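Local coordinates for protein ACDH-11, isoform b (Caenorhabditis elegans, PDB 4Y9J) that belongs to the acyl-CoA dehydrogenase family of flavoproteins and binds flavin-adenine dinucleotide as part of an assembly of four chains, at residues Lys100-Cys105 / Ala226-Val231; Asp485-Lys490 / Val557-Cys562. One frame throughout, in Å; residues are numbered along the deposited sequence.

Contact 1 (Lys100-Cys105 with Ala226-Val231) is a surface contact of two charged side chains and a water, reaching from a helix of the N-terminal, AidB-like region to a turn in the beta-rich middle region. Contact 2 (Asp485-Lys490 with Val557-Cys562) is partly buried and joins two helices of the C-terminal region, mostly through carbon atoms around a tyrosine. The two share no helix or strand; the centres of contact 1 and contact 2 lie about 44 Å apart, on opposite sides of the chain's centre. Lysines serve both, but differently: in contact 1 the ammonium group makes the bond across, whereas in contact 2 aliphatic lysine carbons do the touching.

Contact 1. Residues Lys100-Cys105 / Ala226-Val231; sequences KLKQIC and AVDADV
Lys102 and Asp228 form a salt bridge, Lys102 NZ donating to Asp228 OD2 at 2.8 Å. The ammonium group arrives on the anti side of the carboxylate oxygen, 25° out of its plane. A bend at chi3 (71°) in an otherwise extended lysine chain brings CE beside the same oxygen, 3.4 Å from Asp228 OD2. NZ also gives a hydrogen bond to a water, which passes one on to Asp230 OD2; the direct gap from Lys102 NZ to Asp230 OD2 is 5.3 Å, so the second aspartate is reached through the water.

Both acids stand on the loop between strands 214-225 and 231-238, where a type I beta turn runs from Ala226 to Ala229, closed by Ala229 N bonding to Ala226 O at 2.9 Å. Trp98 NE1, one turn earlier on the lysine's own helix, also bonds to Asp228 OD2, while Thr185 N holds Asp230 OD2. Leu92 and Pro284 pack against Asp228.

One oxygen of Asp228 thus takes two donors from helix 96-107, tying the AidB-like N-terminal region to the middle region. With two acids close by, the lysine is probably kept protonated, and between these two segments the link is one of charge and a water, with little apolar burial.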
ATOM      1  N   LYS B 100       2.065  -0.699  23.553  1.00 32.18           N
ATOM      2  CA  LYS B 100       1.184  -1.163  24.608  1.00 33.19           C
ATOM      3  C   LYS B 100       1.579  -2.542  25.092  1.00 32.03           C
ATOM      4  O   LYS B 100       1.650  -2.773  26.326  1.00 30.94           O
ATOM      5  CB  LYS B 100      -0.280  -1.132  24.172  1.00 35.22           C
ATOM      6  CG  LYS B 100      -1.260  -1.576  25.240  1.00 41.68           C
ATOM      7  CD  LYS B 100      -1.297  -0.670  26.475  1.00 44.11           C
ATOM      8  CE  LYS B 100      -2.329  -1.211  27.476  1.00 45.19           C
ATOM      9  NZ  LYS B 100      -2.519  -0.421  28.696  1.00 50.17           N
ATOM     10  N   LEU B 101       1.945  -3.415  24.183  1.00 30.33           N
ATOM     11  CA  LEU B 101       2.444  -4.753  24.547  1.00 31.09           C
ATOM     12  C   LEU B 101       3.706  -4.694  25.426  1.00 31.42           C
ATOM     13  O   LEU B 101       3.815  -5.396  26.416  1.00 31.91           O
ATOM     14  CB  LEU B 101       2.669  -5.599  23.333  1.00 30.19           C
ATOM     15  CG  LEU B 101       1.380  -6.094  22.643  1.00 31.11           C
ATOM     16  CD1 LEU B 101       1.599  -6.395  21.172  1.00 28.92           C
ATOM     17  CD2 LEU B 101       0.794  -7.281  23.338  1.00 31.46           C
ATOM     18  N   LYS B 102       4.641  -3.822  25.059  1.00 32.14           N
ATOM     19  CA  LYS B 102       5.847  -3.641  25.876  1.00 32.71           C
ATOM     20  C   LYS B 102       5.523  -3.158  27.274  1.00 33.63           C
ATOM     21  O   LYS B 102       6.128  -3.556  28.255  1.00 33.60           O
ATOM     22  CB  LYS B 102       6.803  -2.670  25.198  1.00 33.06           C
ATOM     23  CG  LYS B 102       7.418  -3.266  23.933  1.00 31.19           C
ATOM     24  CD  LYS B 102       8.133  -2.196  23.119  1.00 31.44           C
ATOM     25  CE  LYS B 102       9.406  -1.662  23.687  1.00 33.70           C
ATOM     26  NZ  LYS B 102       9.926  -0.426  23.007  1.00 32.45           N
ATOM     27  N   GLN B 103       4.592  -2.242  27.365  1.00 32.27           N
ATOM     28  CA  GLN B 103       4.129  -1.775  28.644  1.00 35.32           C
ATOM     29  C   GLN B 103       3.511  -2.837  29.508  1.00 34.37           C
ATOM     30  O   GLN B 103       3.762  -2.876  30.728  1.00 35.49           O
ATOM     31  CB  GLN B 103       3.189  -0.574  28.503  1.00 35.03           C
ATOM     32  CG  GLN B 103       3.864   0.557  27.757  1.00 37.16           C
ATOM     33  CD  GLN B 103       2.879   1.640  27.251  1.00 46.24           C
ATOM     34  OE1 GLN B 103       1.658   1.540  27.402  1.00 47.51           O
ATOM     35  NE2 GLN B 103       3.427   2.655  26.614  1.00 48.03           N
ATOM     36  N   ILE B 104       2.681  -3.646  28.910  1.00 32.91           N
ATOM     37  CA  ILE B 104       2.072  -4.780  29.577  1.00 34.51           C
ATOM     38  C   ILE B 104       3.139  -5.772  30.104  1.00 36.00           C
ATOM     39  O   ILE B 104       3.023  -6.250  31.252  1.00 35.45           O
ATOM     40  CB  ILE B 104       1.060  -5.478  28.679  1.00 34.85           C
ATOM     41  CG1 ILE B 104      -0.183  -4.577  28.475  1.00 36.61           C
ATOM     42  CG2 ILE B 104       0.656  -6.817  29.279  1.00 34.83           C
ATOM     43  CD1 ILE B 104      -1.124  -5.107  27.398  1.00 37.09           C
ATOM     44  N   CYS B 105       4.167  -6.023  29.298  1.00 34.06           N
ATOM     45  CA  CYS B 105       5.298  -6.854  29.730  1.00 36.19           C
ATOM     46  C   CYS B 105       5.969  -6.345  31.000  1.00 37.39           C
ATOM     47  O   CYS B 105       6.304  -7.135  31.914  1.00 36.93           O
ATOM     48  CB  CYS B 105       6.318  -6.976  28.616  1.00 36.78           C
ATOM     49  SG  CYS B 105       5.726  -8.091  27.348  1.00 37.41           S
ATOM     50  N   ALA B 226      14.205  -5.286  16.902  1.00 28.35           N
ATOM     51  CA  ALA B 226      13.712  -4.412  17.977  1.00 29.55           C
ATOM     52  C   ALA B 226      14.573  -3.192  18.089  1.00 30.88           C
ATOM     53  O   ALA B 226      15.072  -2.837  19.174  1.00 30.44           O
ATOM     54  CB  ALA B 226      13.639  -5.161  19.304  1.00 34.73           C
ATOM     55  N   VAL B 227      14.765  -2.498  16.953  1.00 29.95           N
ATOM     56  CA  VAL B 227      15.485  -1.213  16.967  1.00 31.62           C
ATOM     57  C   VAL B 227      14.744  -0.040  17.658  1.00 32.63           C
ATOM     58  O   VAL B 227      15.292   1.030  17.781  1.00 35.40           O
ATOM     59  CB  VAL B 227      15.939  -0.778  15.528  1.00 32.64           C
ATOM     60  CG1 VAL B 227      17.144  -1.540  15.083  1.00 34.66           C
ATOM     61  CG2 VAL B 227      14.860  -0.906  14.530  1.00 33.99           C
ATOM     62  N   ASP B 228      13.526  -0.281  18.113  1.00 30.55           N
ATOM     63  CA  ASP B 228      12.846   0.573  19.050  1.00 31.33           C
ATOM     64  C   ASP B 228      13.388   0.375  20.543  1.00 32.74           C
ATOM     65  O   ASP B 228      12.888   1.068  21.454  1.00 37.27           O
ATOM     66  CB  ASP B 228      11.373   0.259  19.064  1.00 31.80           C
ATOM     67  CG  ASP B 228      11.108  -1.171  19.439  1.00 34.70           C
ATOM     68  OD1 ASP B 228      11.608  -2.120  18.767  1.00 32.23           O
ATOM     69  OD2 ASP B 228      10.377  -1.403  20.411  1.00 37.20           O
ATOM     70  N   ALA B 229      14.331  -0.539  20.751  1.00 30.83           N
ATOM     71  CA  ALA B 229      14.865  -0.805  22.104  1.00 34.53           C
ATOM     72  C   ALA B 229      15.724   0.368  22.621  1.00 35.95           C
ATOM     73  O   ALA B 229      16.056   1.294  21.859  1.00 37.86           O
ATOM     74  CB  ALA B 229      15.713  -2.019  22.072  1.00 35.18           C
ATOM     75  N   ASP B 230      16.067   0.339  23.906  1.00 33.55           N
ATOM     76  CA  ASP B 230      16.811   1.424  24.507  1.00 33.61           C
ATOM     77  C   ASP B 230      18.307   1.229  24.489  1.00 32.94           C
ATOM     78  O   ASP B 230      19.059   2.211  24.430  1.00 34.90           O
ATOM     79  CB  ASP B 230      16.287   1.637  25.923  1.00 35.69           C
ATOM     80  CG  ASP B 230      14.784   1.765  25.927  1.00 35.94           C
ATOM     81  OD1 ASP B 230      14.357   2.889  25.628  1.00 36.50           O
ATOM     82  OD2 ASP B 230      14.051   0.720  26.115  1.00 33.50           O
ATOM     83  N   VAL B 231      18.747  -0.021  24.607  1.00 33.81           N
ATOM     84  CA  VAL B 231      20.164  -0.385  24.607  1.00 35.51           C
ATOM     85  C   VAL B 231      20.362  -1.625  23.752  1.00 35.83           C
ATOM     86  O   VAL B 231      19.415  -2.311  23.369  1.00 35.68           O
ATOM     87  CB  VAL B 231      20.713  -0.672  26.025  1.00 34.92           C
ATOM     88  CG1 VAL B 231      20.689   0.568  26.888  1.00 37.30           C
ATOM     89  CG2 VAL B 231      19.966  -1.828  26.665  1.00 34.47           C
TER
HETATM   90  O   HOH W   1      11.732  -0.276  25.187  1.00 34.83           O

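Contact 2. Residues Asp485-Lys490 / Val557-Cys562; sequences DEKLKK and VAYRYC
The ring of Tyr559 lies against Lys487, whose CB and CG touch it where it joins the tyrosine's own CB: Lys487 CB comes to 3.8 Å from Tyr559 CD1, and Lys487 CG sits 4.0 Å from Tyr559 CG. The two side chains cross at about a right angle. At the ring's edge, in its plane, the backbone oxygen Lys487 O approaches Tyr559 CD1 at 3.7 Å. Farther out along the ring, Lys490 CE touches Tyr559 CE1 at 4.0 Å, its chain folded by bends at chi3 and chi4. One residue earlier on the tyrosine's helix, Ala558 CB meets Leu488 CD2 at 4.0 Å, a small apolar patch that Ile555 and Leu540 extend.

Tyr559 CG is anti to the backbone N (chi1 170°), which swings the ring out to the lysines. Beyond CG the Lys487 chain is extended and carries NZ to a salt bridge with Glu556, which also pairs with Arg560; any cation-pi attraction to the tyrosine is long and weak. Asp485 N-caps the helix, OD1 accepting from Lys487 N at 2.8 Å and weakly from Leu488 N, and so anchors the turn bearing the touching residues.

Helices 486-512 and 552-563 run in roughly the same direction here, their short axes 32° apart and 8.7 Å at closest approach. Helix 524-545 packs against Ala558 and Tyr561, helix 352-383 covers Val557, Arg560 and Tyr561, and Arg560 reaches Asp583 of the second subunit.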
ATOM      1  N   ASP B 485       2.735 -50.311  36.377  1.00 85.06           N
ATOM      2  CA  ASP B 485       2.033 -50.115  35.079  1.00 81.77           C
ATOM      3  C   ASP B 485       2.911 -50.658  33.954  1.00 78.29           C
ATOM      4  O   ASP B 485       4.038 -50.193  33.771  1.00 76.14           O
ATOM      5  CB  ASP B 485       1.749 -48.642  34.813  1.00 82.08           C
ATOM      6  CG  ASP B 485       0.837 -48.426  33.616  1.00 82.99           C
ATOM      7  OD1 ASP B 485       1.206 -48.823  32.489  1.00 87.40           O
ATOM      8  OD2 ASP B 485      -0.238 -47.820  33.793  1.00 84.73           O
ATOM      9  N   GLU B 486       2.388 -51.657  33.244  1.00 77.02           N
ATOM     10  CA  GLU B 486       3.042 -52.304  32.114  1.00 77.36           C
ATOM     11  C   GLU B 486       3.555 -51.362  31.009  1.00 73.64           C
ATOM     12  O   GLU B 486       4.584 -51.611  30.385  1.00 70.68           O
ATOM     13  CB  GLU B 486       2.021 -53.224  31.465  1.00 81.16           C
ATOM     14  CG  GLU B 486       2.594 -54.131  30.400  1.00 85.46           C
ATOM     15  CD  GLU B 486       1.905 -55.480  30.325  1.00 89.92           C
ATOM     16  OE1 GLU B 486       1.831 -56.204  31.361  1.00 96.73           O
ATOM     17  OE2 GLU B 486       1.443 -55.808  29.201  1.00 94.47           O
ATOM     18  N   LYS B 487       2.791 -50.323  30.741  1.00 73.53           N
ATOM     19  CA  LYS B 487       3.169 -49.343  29.697  1.00 71.42           C
ATOM     20  C   LYS B 487       4.339 -48.499  30.128  1.00 69.03           C
ATOM     21  O   LYS B 487       5.208 -48.211  29.334  1.00 66.34           O
ATOM     22  CB  LYS B 487       1.992 -48.458  29.323  1.00 74.02           C
ATOM     23  CG  LYS B 487       0.996 -49.192  28.454  1.00 76.13           C
ATOM     24  CD  LYS B 487      -0.261 -48.385  28.208  1.00 77.80           C
ATOM     25  CE  LYS B 487      -1.185 -49.137  27.257  1.00 81.88           C
ATOM     26  NZ  LYS B 487      -2.111 -48.224  26.535  1.00 82.16           N
ATOM     27  N   LEU B 488       4.394 -48.167  31.419  1.00 69.96           N
ATOM     28  CA  LEU B 488       5.501 -47.393  31.925  1.00 67.10           C
ATOM     29  C   LEU B 488       6.753 -48.257  32.057  1.00 68.04           C
ATOM     30  O   LEU B 488       7.857 -47.785  31.817  1.00 64.22           O
ATOM     31  CB  LEU B 488       5.100 -46.744  33.222  1.00 69.68           C
ATOM     32  CG  LEU B 488       3.912 -45.792  33.063  1.00 69.93           C
ATOM     33  CD1 LEU B 488       3.479 -45.293  34.433  1.00 72.06           C
ATOM     34  CD2 LEU B 488       4.260 -44.603  32.155  1.00 66.88           C
ATOM     35  N   LYS B 489       6.600 -49.519  32.430  1.00 70.92           N
ATOM     36  CA  LYS B 489       7.761 -50.419  32.433  1.00 74.49           C
ATOM     37  C   LYS B 489       8.363 -50.475  31.039  1.00 71.40           C
ATOM     38  O   LYS B 489       9.590 -50.335  30.870  1.00 71.84           O
ATOM     39  CB  LYS B 489       7.443 -51.852  32.912  1.00 79.75           C
ATOM     40  CG  LYS B 489       8.663 -52.800  32.804  1.00 84.25           C
ATOM     41  CD  LYS B 489       8.379 -54.317  32.940  1.00 91.78           C
ATOM     42  CE  LYS B 489       7.500 -54.641  34.114  1.00 95.35           C
ATOM     43  NZ  LYS B 489       7.405 -56.113  34.277  1.00102.42           N
ATOM     44  N   LYS B 490       7.506 -50.666  30.035  1.00 71.03           N
ATOM     45  CA  LYS B 490       7.999 -50.757  28.671  1.00 70.94           C
ATOM     46  C   LYS B 490       8.702 -49.455  28.278  1.00 66.03           C
ATOM     47  O   LYS B 490       9.746 -49.463  27.611  1.00 65.43           O
ATOM     48  CB  LYS B 490       6.855 -51.020  27.706  1.00 74.04           C
ATOM     49  CG  LYS B 490       6.454 -52.475  27.597  1.00 80.65           C
ATOM     50  CD  LYS B 490       5.612 -52.716  26.340  1.00 86.44           C
ATOM     51  CE  LYS B 490       4.122 -52.756  26.651  1.00 89.13           C
ATOM     52  NZ  LYS B 490       3.749 -54.093  27.194  1.00 92.49           N
ATOM     53  N   VAL B 557       0.531 -41.022  27.013  1.00 51.33           N
ATOM     54  CA  VAL B 557       1.464 -40.126  26.319  1.00 48.82           C
ATOM     55  C   VAL B 557       2.922 -40.590  26.527  1.00 49.27           C
ATOM     56  O   VAL B 557       3.711 -40.618  25.585  1.00 46.44           O
ATOM     57  CB  VAL B 557       1.299 -38.687  26.822  1.00 48.44           C
ATOM     58  CG1 VAL B 557       2.443 -37.837  26.350  1.00 47.27           C
ATOM     59  CG2 VAL B 557       0.010 -38.081  26.316  1.00 48.71           C
ATOM     60  N   ALA B 558       3.279 -41.002  27.759  1.00 52.45           N
ATOM     61  CA  ALA B 558       4.640 -41.459  28.004  1.00 50.88           C
ATOM     62  C   ALA B 558       4.920 -42.713  27.211  1.00 52.10           C
ATOM     63  O   ALA B 558       6.035 -42.862  26.671  1.00 52.74           O
ATOM     64  CB  ALA B 558       4.909 -41.679  29.464  1.00 53.25           C
ATOM     65  N   TYR B 559       3.941 -43.630  27.180  1.00 51.61           N
ATOM     66  CA  TYR B 559       4.084 -44.839  26.426  1.00 53.02           C
ATOM     67  C   TYR B 559       4.272 -44.573  24.926  1.00 52.20           C
ATOM     68  O   TYR B 559       5.201 -45.111  24.299  1.00 51.71           O
ATOM     69  CB  TYR B 559       2.896 -45.794  26.684  1.00 55.82           C
ATOM     70  CG  TYR B 559       2.912 -46.927  25.736  1.00 56.38           C
ATOM     71  CD1 TYR B 559       3.720 -48.004  25.967  1.00 57.59           C
ATOM     72  CD2 TYR B 559       2.219 -46.872  24.525  1.00 56.95           C
ATOM     73  CE1 TYR B 559       3.799 -49.047  25.105  1.00 58.89           C
ATOM     74  CE2 TYR B 559       2.300 -47.940  23.636  1.00 58.67           C
ATOM     75  CZ  TYR B 559       3.097 -49.032  23.956  1.00 60.87           C
ATOM     76  OH  TYR B 559       3.245 -50.138  23.124  1.00 64.70           O
ATOM     77  N   ARG B 560       3.406 -43.743  24.358  1.00 51.10           N
ATOM     78  CA  ARG B 560       3.502 -43.415  22.906  1.00 49.12           C
ATOM     79  C   ARG B 560       4.780 -42.684  22.546  1.00 47.63           C
ATOM     80  O   ARG B 560       5.429 -42.981  21.537  1.00 48.92           O
ATOM     81  CB  ARG B 560       2.287 -42.637  22.461  1.00 47.72           C
ATOM     82  CG  ARG B 560       1.012 -43.436  22.626  1.00 49.73           C
ATOM     83  CD  ARG B 560      -0.133 -42.677  22.035  1.00 48.43           C
ATOM     84  NE  ARG B 560      -1.430 -43.305  22.253  1.00 50.04           N
ATOM     85  CZ  ARG B 560      -2.558 -42.911  21.670  1.00 48.40           C
ATOM     86  NH1 ARG B 560      -2.523 -41.963  20.789  1.00 47.43           N
ATOM     87  NH2 ARG B 560      -3.713 -43.506  21.925  1.00 49.48           N
ATOM     88  N   TYR B 561       5.201 -41.777  23.409  1.00 46.29           N
ATOM     89  CA  TYR B 561       6.415 -41.018  23.129  1.00 46.83           C
ATOM     90  C   TYR B 561       7.598 -41.988  23.150  1.00 45.70           C
ATOM     91  O   TYR B 561       8.482 -41.892  22.314  1.00 45.20           O
ATOM     92  CB  TYR B 561       6.624 -39.899  24.187  1.00 44.53           C
ATOM     93  CG  TYR B 561       7.726 -38.943  23.816  1.00 44.94           C
ATOM     94  CD1 TYR B 561       9.054 -39.263  24.053  1.00 44.20           C
ATOM     95  CD2 TYR B 561       7.434 -37.712  23.227  1.00 42.45           C
ATOM     96  CE1 TYR B 561      10.068 -38.391  23.670  1.00 44.21           C
ATOM     97  CE2 TYR B 561       8.439 -36.846  22.830  1.00 42.63           C
ATOM     98  CZ  TYR B 561       9.757 -37.201  23.087  1.00 42.80           C
ATOM     99  OH  TYR B 561      10.744 -36.368  22.688  1.00 41.80           O
ATOM    100  N   CYS B 562       7.617 -42.893  24.111  1.00 48.50           N
ATOM    101  CA  CYS B 562       8.797 -43.702  24.306  1.00 50.55           C
ATOM    102  C   CYS B 562       8.836 -44.954  23.421  1.00 52.92           C
ATOM    103  O   CYS B 562       9.909 -45.433  23.060  1.00 57.77           O
ATOM    104  CB  CYS B 562       8.914 -44.135  25.758  1.00 54.23           C
ATOM    105  SG  CYS B 562       9.349 -42.783  26.855  1.00 54.39           S
TER